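Fibrinogen alpha subunit (Gallus gallus, PDB 1M1J) probably polymerises, once cleaved by thrombin, together with the fibrinogen beta and gamma chains into the insoluble fibrin matrix of blood clots. Local coordinates at residues V87-E90 and T91-L95; N181-K184 and H185-A189; R133-A136 and L137-I141. All coordinates share one frame; numbering follows the deposited sequence.

Contact 1 (V87-E90 and T91-L95)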
ATOM      1  N   VAL D  87     -54.255 -10.955  15.692  1.00 92.95           N
ATOM      2  CA  VAL D  87     -55.134  -9.823  15.980  1.00 86.16           C
ATOM      3  C   VAL D  87     -56.331  -9.874  15.039  1.00 87.04           C
ATOM      4  O   VAL D  87     -57.242  -9.052  15.125  1.00 86.65           O
ATOM      5  CB  VAL D  87     -54.395  -8.462  15.827  1.00 81.39           C
ATOM      6  CG1 VAL D  87     -55.351  -7.301  16.082  1.00 65.53           C
ATOM      7  CG2 VAL D  87     -53.246  -8.386  16.814  1.00 72.49           C
ATOM      8  N   ILE D  88     -56.317 -10.852  14.139  1.00 84.29           N
ATOM      9  CA  ILE D  88     -57.405 -11.048  13.195  1.00 87.09           C
ATOM     10  C   ILE D  88     -58.201 -12.275  13.618  1.00 84.62           C
ATOM     11  O   ILE D  88     -59.428 -12.221  13.719  1.00 88.72           O
ATOM     12  CB  ILE D  88     -56.880 -11.244  11.755  1.00 92.24           C
ATOM     13  CG1 ILE D  88     -56.401  -9.901  11.201  1.00100.25           C
ATOM     14  CG2 ILE D  88     -57.973 -11.819  10.867  1.00 89.09           C
ATOM     15  CD1 ILE D  88     -55.836  -9.975   9.797  1.00107.92           C
ATOM     16  N   VAL D  89     -57.503 -13.378  13.873  1.00 79.76           N
ATOM     17  CA  VAL D  89     -58.170 -14.602  14.301  1.00 82.00           C
ATOM     18  C   VAL D  89     -58.991 -14.332  15.565  1.00 82.52           C
ATOM     19  O   VAL D  89     -60.033 -14.953  15.787  1.00 77.16           O
ATOM     20  CB  VAL D  89     -57.146 -15.727  14.572  1.00 79.52           C
ATOM     21  CG1 VAL D  89     -57.840 -16.934  15.185  1.00 67.77           C
ATOM     22  CG2 VAL D  89     -56.473 -16.124  13.270  1.00 77.83           C
ATOM     23  N   GLU D  90     -58.519 -13.394  16.382  1.00 84.30           N
ATOM     24  CA  GLU D  90     -59.211 -13.028  17.611  1.00 83.61           C
ATOM     25  C   GLU D  90     -60.564 -12.406  17.296  1.00 85.51           C
ATOM     26  O   GLU D  90     -61.596 -12.859  17.793  1.00 93.36           O
ATOM     27  CB  GLU D  90     -58.379 -12.036  18.426  1.00 79.42           C
ATOM     28  CG  GLU D  90     -57.027 -12.568  18.861  1.00 88.11           C
ATOM     29  CD  GLU D  90     -56.354 -11.673  19.886  1.00 96.11           C
ATOM     30  OE1 GLU D  90     -56.235 -10.453  19.634  1.00 97.23           O
ATOM     31  OE2 GLU D  90     -55.941 -12.198  20.944  1.00 94.32           O
ATOM     32  N   THR D  91     -60.554 -11.363  16.474  1.00 81.02           N
ATOM     33  CA  THR D  91     -61.788 -10.693  16.101  1.00 82.32           C
ATOM     34  C   THR D  91     -62.656 -11.628  15.256  1.00 82.81           C
ATOM     35  O   THR D  91     -63.877 -11.485  15.217  1.00 81.91           O
ATOM     36  CB  THR D  91     -61.500  -9.392  15.334  1.00 85.93           C
ATOM     37  OG1 THR D  91     -60.705  -8.522  16.153  1.00 83.78           O
ATOM     38  CG2 THR D  91     -62.797  -8.685  14.986  1.00 90.89           C
ATOM     39  N   ILE D  92     -62.021 -12.589  14.589  1.00 82.49           N
ATOM     40  CA  ILE D  92     -62.739 -13.570  13.775  1.00 82.47           C
ATOM     41  C   ILE D  92     -63.418 -14.574  14.709  1.00 83.69           C
ATOM     42  O   ILE D  92     -64.350 -15.283  14.319  1.00 85.28           O
ATOM     43  CB  ILE D  92     -61.771 -14.325  12.817  1.00 86.21           C
ATOM     44  CG1 ILE D  92     -61.371 -13.406  11.664  1.00 86.72           C
ATOM     45  CG2 ILE D  92     -62.419 -15.591  12.264  1.00 70.94           C
ATOM     46  CD1 ILE D  92     -62.535 -12.970  10.800  1.00 88.91           C
ATOM     47  N   ASN D  93     -62.940 -14.625  15.949  1.00 82.73           N
ATOM     48  CA  ASN D  93     -63.488 -15.520  16.960  1.00 75.90           C
ATOM     49  C   ASN D  93     -64.556 -14.819  17.799  1.00 73.48           C
ATOM     50  O   ASN D  93     -65.501 -15.455  18.269  1.00 69.06           O
ATOM     51  CB  ASN D  93     -62.363 -16.043  17.846  1.00 75.37           C
ATOM     52  CG  ASN D  93     -61.618 -17.195  17.209  1.00 80.73           C
ATOM     53  OD1 ASN D  93     -60.539 -17.575  17.662  1.00 77.73           O
ATOM     54  ND2 ASN D  93     -62.200 -17.771  16.155  1.00 75.02           N
ATOM     55  N   ILE D  94     -64.394 -13.511  17.989  1.00 61.14           N
ATOM     56  CA  ILE D  94     -65.369 -12.722  18.728  1.00 62.79           C
ATOM     57  C   ILE D  94     -66.629 -12.571  17.877  1.00 72.44           C
ATOM     58  O   ILE D  94     -67.741 -12.855  18.325  1.00 77.86           O
ATOM     59  CB  ILE D  94     -64.842 -11.303  19.044  1.00 54.73           C
ATOM     60  CG1 ILE D  94     -63.905 -11.352  20.246  1.00 47.61           C
ATOM     61  CG2 ILE D  94     -66.014 -10.344  19.294  1.00 45.61           C
ATOM     62  CD1 ILE D  94     -63.559  -9.981  20.805  1.00 53.08           C
ATOM     63  N   LEU D  95     -66.441 -12.121  16.641  1.00 77.01           N
ATOM     64  CA  LEU D  95     -67.547 -11.908  15.719  1.00 75.21           C
ATOM     65  C   LEU D  95     -68.216 -13.185  15.210  1.00 77.39           C
ATOM     66  O   LEU D  95     -69.427 -13.204  14.989  1.00 77.91           O
ATOM     67  CB  LEU D  95     -67.070 -11.049  14.541  1.00 69.32           C
ATOM     68  CG  LEU D  95     -67.083  -9.523  14.742  1.00 74.55           C
ATOM     69  CD1 LEU D  95     -66.556  -9.134  16.122  1.00 68.44           C
ATOM     70  CD2 LEU D  95     -66.253  -8.876  13.642  1.00 71.10           C
TER
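I88 and I92 lie one turn apart on the long helix 82-160, the alpha-chain strand of fibrinogen's three-chain coiled coil, and form the apolar stripe of this turn. Their side chains run side by side and point the same way, the CG2 methyl of I88 meeting CG1 of I92 at 3.8 Å. In I92, CG1 stands anti to the carbonyl carbon (chi1 -75°), which sets it back along the helix toward the preceding turn and that methyl. I92 N donates to I88 O at 2.8 Å, nearly along the C=O axis. Two residues on, E90 O takes two backbone donors: I94 N at 2.9 Å, in the carbonyl plane, and N93 N, also at 2.9 Å but well above that plane and so not on a lone pair. V89 and N93 also lie parallel, with CG1 of V89 3.7 Å from OD1 of N93. I88 packs on apolar side chains of two other chains and I92 on that of one of them, while H219, from the end of the modelled alpha chain, lies against both and F220 against I92. The buried pair thus offers the partner chains branched aliphatic carbon with no polar group of its own, whereas the carboxylate of E90 and the amide of N93 belong to the exposed surface, where E90 has a long, weak ion pair with R86.

Contact 2 (N181-K184 and H185-A189); sequences NIQK and HLTQA
The hydroxyl of T187 reaches back to the carbonyl of K184, OG1 donating to K184 O at 2.7 Å. With chi1 at 58°, OG1 sits between its own backbone N and carbonyl carbon, and it approaches from above the carbonyl plane. Q188 N donates to the same oxygen from the same face, closer to the plane, at 3.1 Å, so K184 O is gripped by a side chain and a backbone donor together. Two residues earlier, I182 O accepts from L186 N at 3.1 Å in a nearly straight bond (165°). The bonds of H185 N to N181 O and to I182 O are both weak. On the buried side of helix 178-191, I182 and L186 lie side by side, CG2 of I182 touching CD2 of L186 at 3.5 Å. I182 rests on V145 of helix 82-160 and on a polar side chain of another chain, L186 on Q138 and I141 and on an apolar side chain of that other chain. The H185 ring stands obliquely to the preceding turn, CD2 lying 3.7 Å from N181 O. The short helix is therefore two-sided: aliphatic groups and the H185 side chain meet the coiled coil, while on the outward side a threonine hydroxyl spends its hydrogen on the helix backbone.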
ATOM      1  N   ASN D 181    -137.995   7.451  16.821  1.00 86.54           N
ATOM      2  CA  ASN D 181    -137.069   7.108  17.888  1.00 84.25           C
ATOM      3  C   ASN D 181    -136.297   5.861  17.451  1.00 82.58           C
ATOM      4  O   ASN D 181    -135.117   5.692  17.769  1.00 79.30           O
ATOM      5  CB  ASN D 181    -137.838   6.841  19.180  1.00 89.64           C
ATOM      6  CG  ASN D 181    -136.935   6.785  20.393  1.00 98.60           C
ATOM      7  OD1 ASN D 181    -137.406   6.745  21.528  1.00108.04           O
ATOM      8  ND2 ASN D 181    -135.627   6.782  20.160  1.00103.87           N
ATOM      9  N   ILE D 182    -136.974   4.987  16.714  1.00 79.68           N
ATOM     10  CA  ILE D 182    -136.341   3.780  16.208  1.00 71.28           C
ATOM     11  C   ILE D 182    -135.349   4.212  15.149  1.00 75.58           C
ATOM     12  O   ILE D 182    -134.196   3.789  15.154  1.00 78.19           O
ATOM     13  CB  ILE D 182    -137.353   2.840  15.534  1.00 67.08           C
ATOM     14  CG1 ILE D 182    -138.357   2.329  16.561  1.00 59.31           C
ATOM     15  CG2 ILE D 182    -136.625   1.698  14.856  1.00 60.49           C
ATOM     16  CD1 ILE D 182    -137.710   1.737  17.784  1.00 73.82           C
ATOM     17  N   GLN D 183    -135.813   5.063  14.238  1.00 76.16           N
ATOM     18  CA  GLN D 183    -134.971   5.558  13.158  1.00 72.59           C
ATOM     19  C   GLN D 183    -133.779   6.314  13.729  1.00 72.89           C
ATOM     20  O   GLN D 183    -132.753   6.472  13.068  1.00 78.26           O
ATOM     21  CB  GLN D 183    -135.774   6.467  12.230  1.00 67.91           C
ATOM     22  CG  GLN D 183    -135.067   6.764  10.919  1.00 66.34           C
ATOM     23  CD  GLN D 183    -134.772   5.506  10.108  1.00 74.90           C
ATOM     24  OE1 GLN D 183    -135.671   4.908   9.500  1.00 63.66           O
ATOM     25  NE2 GLN D 183    -133.505   5.095  10.102  1.00 66.95           N
ATOM     26  N   LYS D 184    -133.918   6.779  14.964  1.00 65.00           N
ATOM     27  CA  LYS D 184    -132.835   7.490  15.612  1.00 70.75           C
ATOM     28  C   LYS D 184    -131.711   6.481  15.847  1.00 78.34           C
ATOM     29  O   LYS D 184    -130.540   6.770  15.599  1.00 84.10           O
ATOM     30  CB  LYS D 184    -133.312   8.074  16.938  1.00 73.70           C
ATOM     31  CG  LYS D 184    -132.496   9.254  17.430  1.00 75.43           C
ATOM     32  CD  LYS D 184    -133.128   9.881  18.669  1.00 81.41           C
ATOM     33  CE  LYS D 184    -134.596  10.247  18.436  1.00 85.64           C
ATOM     34  NZ  LYS D 184    -134.791  11.112  17.235  1.00 83.13           N
ATOM     35  N   HIS D 185    -132.076   5.290  16.316  1.00 80.03           N
ATOM     36  CA  HIS D 185    -131.101   4.232  16.569  1.00 73.70           C
ATOM     37  C   HIS D 185    -130.455   3.720  15.287  1.00 71.37           C
ATOM     38  O   HIS D 185    -129.236   3.605  15.214  1.00 73.64           O
ATOM     39  CB  HIS D 185    -131.752   3.056  17.294  1.00 77.62           C
ATOM     40  CG  HIS D 185    -132.057   3.324  18.733  1.00 82.99           C
ATOM     41  ND1 HIS D 185    -131.133   3.866  19.600  1.00 86.19           N
ATOM     42  CD2 HIS D 185    -133.170   3.090  19.467  1.00 83.14           C
ATOM     43  CE1 HIS D 185    -131.663   3.954  20.806  1.00 86.51           C
ATOM     44  NE2 HIS D 185    -132.898   3.489  20.753  1.00 88.27           N
ATOM     45  N   LEU D 186    -131.268   3.399  14.284  1.00 71.18           N
ATOM     46  CA  LEU D 186    -130.744   2.899  13.015  1.00 70.55           C
ATOM     47  C   LEU D 186    -129.617   3.776  12.478  1.00 74.18           C
ATOM     48  O   LEU D 186    -128.608   3.269  11.984  1.00 75.81           O
ATOM     49  CB  LEU D 186    -131.854   2.810  11.964  1.00 66.03           C
ATOM     50  CG  LEU D 186    -132.801   1.611  11.995  1.00 57.56           C
ATOM     51  CD1 LEU D 186    -132.049   0.329  11.684  1.00 53.09           C
ATOM     52  CD2 LEU D 186    -133.447   1.536  13.354  1.00 74.74           C
ATOM     53  N   THR D 187    -129.790   5.090  12.573  1.00 72.60           N
ATOM     54  CA  THR D 187    -128.767   6.012  12.089  1.00 79.62           C
ATOM     55  C   THR D 187    -127.570   5.985  13.032  1.00 79.04           C
ATOM     56  O   THR D 187    -126.415   5.989  12.598  1.00 78.27           O
ATOM     57  CB  THR D 187    -129.310   7.459  11.994  1.00 84.02           C
ATOM     58  OG1 THR D 187    -129.777   7.885  13.280  1.00 78.24           O
ATOM     59  CG2 THR D 187    -130.451   7.536  10.983  1.00 78.89           C
ATOM     60  N   GLN D 188    -127.861   5.951  14.328  1.00 80.46           N
ATOM     61  CA  GLN D 188    -126.839   5.910  15.367  1.00 78.47           C
ATOM     62  C   GLN D 188    -125.951   4.672  15.218  1.00 76.77           C
ATOM     63  O   GLN D 188    -124.778   4.694  15.581  1.00 81.57           O
ATOM     64  CB  GLN D 188    -127.524   5.908  16.733  1.00 80.92           C
ATOM     65  CG  GLN D 188    -126.613   5.745  17.927  1.00 83.15           C
ATOM     66  CD  GLN D 188    -127.405   5.609  19.219  1.00 90.85           C
ATOM     67  OE1 GLN D 188    -128.161   6.507  19.597  1.00 90.13           O
ATOM     68  NE2 GLN D 188    -127.239   4.479  19.900  1.00 82.64           N
ATOM     69  N   ALA D 189    -126.514   3.593  14.682  1.00 72.64           N
ATOM     70  CA  ALA D 189    -125.766   2.356  14.482  1.00 70.54           C
ATOM     71  C   ALA D 189    -125.044   2.389  13.146  1.00 75.16           C
ATOM     72  O   ALA D 189    -124.098   1.636  12.917  1.00 77.72           O
ATOM     73  CB  ALA D 189    -126.701   1.168  14.526  1.00 64.27           C
TER

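Contact 3 (R133-A136 and L137-I141); sequences RIKA and LQNSI
L137 and R133 are joined by the first of four successive i to i+4 backbone bonds across the two segments: L137 N to R133 O (3.1 Å), Q138 N to I134 O (2.9 Å), N139 N to K135 O (3.1 Å) and S140 N to A136 O (3.1 Å). I141 N to L137 O continues this regular alpha-helical run. The fourth bond lies in the carbonyl plane, whereas the first three donors are tilted from it by 20 to 30°. N139 N also makes a weak bond to A136 O. Side chains meet the preceding turn mainly through its carbonyls. CB of L137 rests 3.2 Å from I134 O, and CG continues anti to the backbone N (chi1 -170°), carrying the branched end away from that carbonyl. N139 is turned the other way: its CG is anti to the carbonyl carbon (chi1 -69°), so the amide folds back over the previous turn. There ND2 comes within 3.2 Å of K135 O, yet at too poor an angle for a hydrogen bond. Q138 keeps an extended chain that carries its amide away from 133-136. No apolar pair of side chains closes across this turn; the apolar groups and R133 turn to neighbours. I134, L137 and I141 face other chains of the coiled coil, and R133 NH1 pairs in a salt bridge with an acidic side chain of another chain, outside both segments. Q138 also touches A189 and S190 of helix 178-191, so helix 82-160 is covered here by partner subunits and by its own returning chain, consistent with a fourth strand added to the coiled coil.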
ATOM      1  N   ARG D 133    -122.228  -9.142   7.676  1.00 63.17           N
ATOM      2  CA  ARG D 133    -123.453  -9.779   8.133  1.00 57.55           C
ATOM      3  C   ARG D 133    -124.272  -8.774   8.954  1.00 61.07           C
ATOM      4  O   ARG D 133    -125.498  -8.697   8.811  1.00 55.49           O
ATOM      5  CB  ARG D 133    -123.104 -11.001   8.979  1.00 48.51           C
ATOM      6  CG  ARG D 133    -124.198 -12.047   9.040  1.00 72.81           C
ATOM      7  CD  ARG D 133    -123.840 -13.155  10.019  1.00 81.81           C
ATOM      8  NE  ARG D 133    -122.573 -13.792   9.674  1.00 92.14           N
ATOM      9  CZ  ARG D 133    -121.879 -14.576  10.495  1.00 97.16           C
ATOM     10  NH1 ARG D 133    -122.329 -14.822  11.720  1.00 87.56           N
ATOM     11  NH2 ARG D 133    -120.733 -15.113  10.092  1.00 93.56           N
ATOM     12  N   ILE D 134    -123.585  -7.999   9.794  1.00 54.38           N
ATOM     13  CA  ILE D 134    -124.231  -6.989  10.627  1.00 49.78           C
ATOM     14  C   ILE D 134    -124.824  -5.845   9.815  1.00 56.21           C
ATOM     15  O   ILE D 134    -125.936  -5.399  10.098  1.00 62.11           O
ATOM     16  CB  ILE D 134    -123.248  -6.390  11.657  1.00 50.87           C
ATOM     17  CG1 ILE D 134    -122.970  -7.411  12.758  1.00 52.27           C
ATOM     18  CG2 ILE D 134    -123.811  -5.098  12.254  1.00 38.19           C
ATOM     19  CD1 ILE D 134    -121.943  -6.947  13.775  1.00 58.05           C
ATOM     20  N   LYS D 135    -124.091  -5.359   8.818  1.00 63.17           N
ATOM     21  CA  LYS D 135    -124.593  -4.259   7.996  1.00 66.29           C
ATOM     22  C   LYS D 135    -125.779  -4.724   7.154  1.00 65.31           C
ATOM     23  O   LYS D 135    -126.760  -3.993   6.992  1.00 66.15           O
ATOM     24  CB  LYS D 135    -123.494  -3.702   7.087  1.00 69.96           C
ATOM     25  CG  LYS D 135    -123.907  -2.450   6.316  1.00 80.06           C
ATOM     26  CD  LYS D 135    -122.742  -1.864   5.525  1.00 97.65           C
ATOM     27  CE  LYS D 135    -121.600  -1.430   6.447  1.00103.32           C
ATOM     28  NZ  LYS D 135    -120.430  -0.880   5.701  1.00 96.23           N
ATOM     29  N   ALA D 136    -125.693  -5.939   6.617  1.00 56.66           N
ATOM     30  CA  ALA D 136    -126.791  -6.476   5.821  1.00 58.95           C
ATOM     31  C   ALA D 136    -128.027  -6.463   6.710  1.00 62.03           C
ATOM     32  O   ALA D 136    -129.105  -6.040   6.291  1.00 62.08           O
ATOM     33  CB  ALA D 136    -126.483  -7.896   5.378  1.00 54.05           C
ATOM     34  N   LEU D 137    -127.844  -6.924   7.945  1.00 62.88           N
ATOM     35  CA  LEU D 137    -128.914  -6.970   8.934  1.00 59.00           C
ATOM     36  C   LEU D 137    -129.497  -5.579   9.155  1.00 52.94           C
ATOM     37  O   LEU D 137    -130.712  -5.403   9.109  1.00 55.62           O
ATOM     38  CB  LEU D 137    -128.389  -7.524  10.261  1.00 65.20           C
ATOM     39  CG  LEU D 137    -129.410  -7.864  11.352  1.00 63.27           C
ATOM     40  CD1 LEU D 137    -130.420  -8.873  10.823  1.00 68.20           C
ATOM     41  CD2 LEU D 137    -128.688  -8.437  12.556  1.00 62.70           C
ATOM     42  N   GLN D 138    -128.643  -4.587   9.383  1.00 47.80           N
ATOM     43  CA  GLN D 138    -129.160  -3.245   9.598  1.00 49.56           C
ATOM     44  C   GLN D 138    -130.018  -2.794   8.430  1.00 54.57           C
ATOM     45  O   GLN D 138    -130.924  -1.975   8.599  1.00 58.22           O
ATOM     46  CB  GLN D 138    -128.047  -2.218   9.805  1.00 41.65           C
ATOM     47  CG  GLN D 138    -128.642  -0.870  10.197  1.00 52.56           C
ATOM     48  CD  GLN D 138    -127.623   0.219  10.425  1.00 60.29           C
ATOM     49  OE1 GLN D 138    -126.672   0.054  11.193  1.00 66.73           O
ATOM     50  NE2 GLN D 138    -127.824   1.355   9.769  1.00 66.06           N
ATOM     51  N   ASN D 139    -129.732  -3.318   7.243  1.00 55.49           N
ATOM     52  CA  ASN D 139    -130.504  -2.935   6.069  1.00 56.73           C
ATOM     53  C   ASN D 139    -131.888  -3.557   6.104  1.00 54.77           C
ATOM     54  O   ASN D 139    -132.887  -2.858   5.959  1.00 54.56           O
ATOM     55  CB  ASN D 139    -129.785  -3.343   4.777  1.00 60.01           C
ATOM     56  CG  ASN D 139    -128.517  -2.537   4.534  1.00 68.00           C
ATOM     57  OD1 ASN D 139    -128.450  -1.343   4.850  1.00 65.72           O
ATOM     58  ND2 ASN D 139    -127.508  -3.183   3.957  1.00 66.73           N
ATOM     59  N   SER D 140    -131.937  -4.871   6.299  1.00 51.26           N
ATOM     60  CA  SER D 140    -133.198  -5.598   6.353  1.00 47.89           C
ATOM     61  C   SER D 140    -134.099  -4.967   7.426  1.00 50.26           C
ATOM     62  O   SER D 140    -135.299  -4.783   7.220  1.00 48.60           O
ATOM     63  CB  SER D 140    -132.933  -7.071   6.672  1.00 43.50           C
ATOM     64  OG  SER D 140    -134.013  -7.892   6.255  1.00 52.62           O
ATOM     65  N   ILE D 141    -133.507  -4.630   8.565  1.00 45.13           N
ATOM     66  CA  ILE D 141    -134.237  -4.002   9.659  1.00 45.54           C
ATOM     67  C   ILE D 141    -134.745  -2.628   9.225  1.00 48.16           C
ATOM     68  O   ILE D 141    -135.823  -2.186   9.633  1.00 42.68           O
ATOM     69  CB  ILE D 141    -133.327  -3.823  10.894  1.00 43.15           C
ATOM     70  CG1 ILE D 141    -133.080  -5.177  11.559  1.00 30.82           C
ATOM     71  CG2 ILE D 141    -133.941  -2.837  11.860  1.00 32.75           C
ATOM     72  CD1 ILE D 141    -132.108  -5.112  12.714  1.00 45.31           C
TER

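Contacts 1 and 3 are turns of the same helix 82-160, with centres about 68 Å apart, whereas contact 2 is on helix 178-191, its centre about 13 Å from that of contact 3. Those two touch directly: NE2 of Q138 lies 3.0 Å from O of L186, and CG2 of I141 is 3.7 Å from CD1 of L186. All three are partly buried, each joining two buried residues to an exposed face. Contacts 1 and 2 each hold an isoleucine-based aliphatic pair within the turn; in contact 3 no such pair closes, and its apolar side chains meet other chains and helix 178-191. A side-chain hydroxyl bonded to a carbonyl distinguishes contact 2, and R133's ion pair with another chain contact 3.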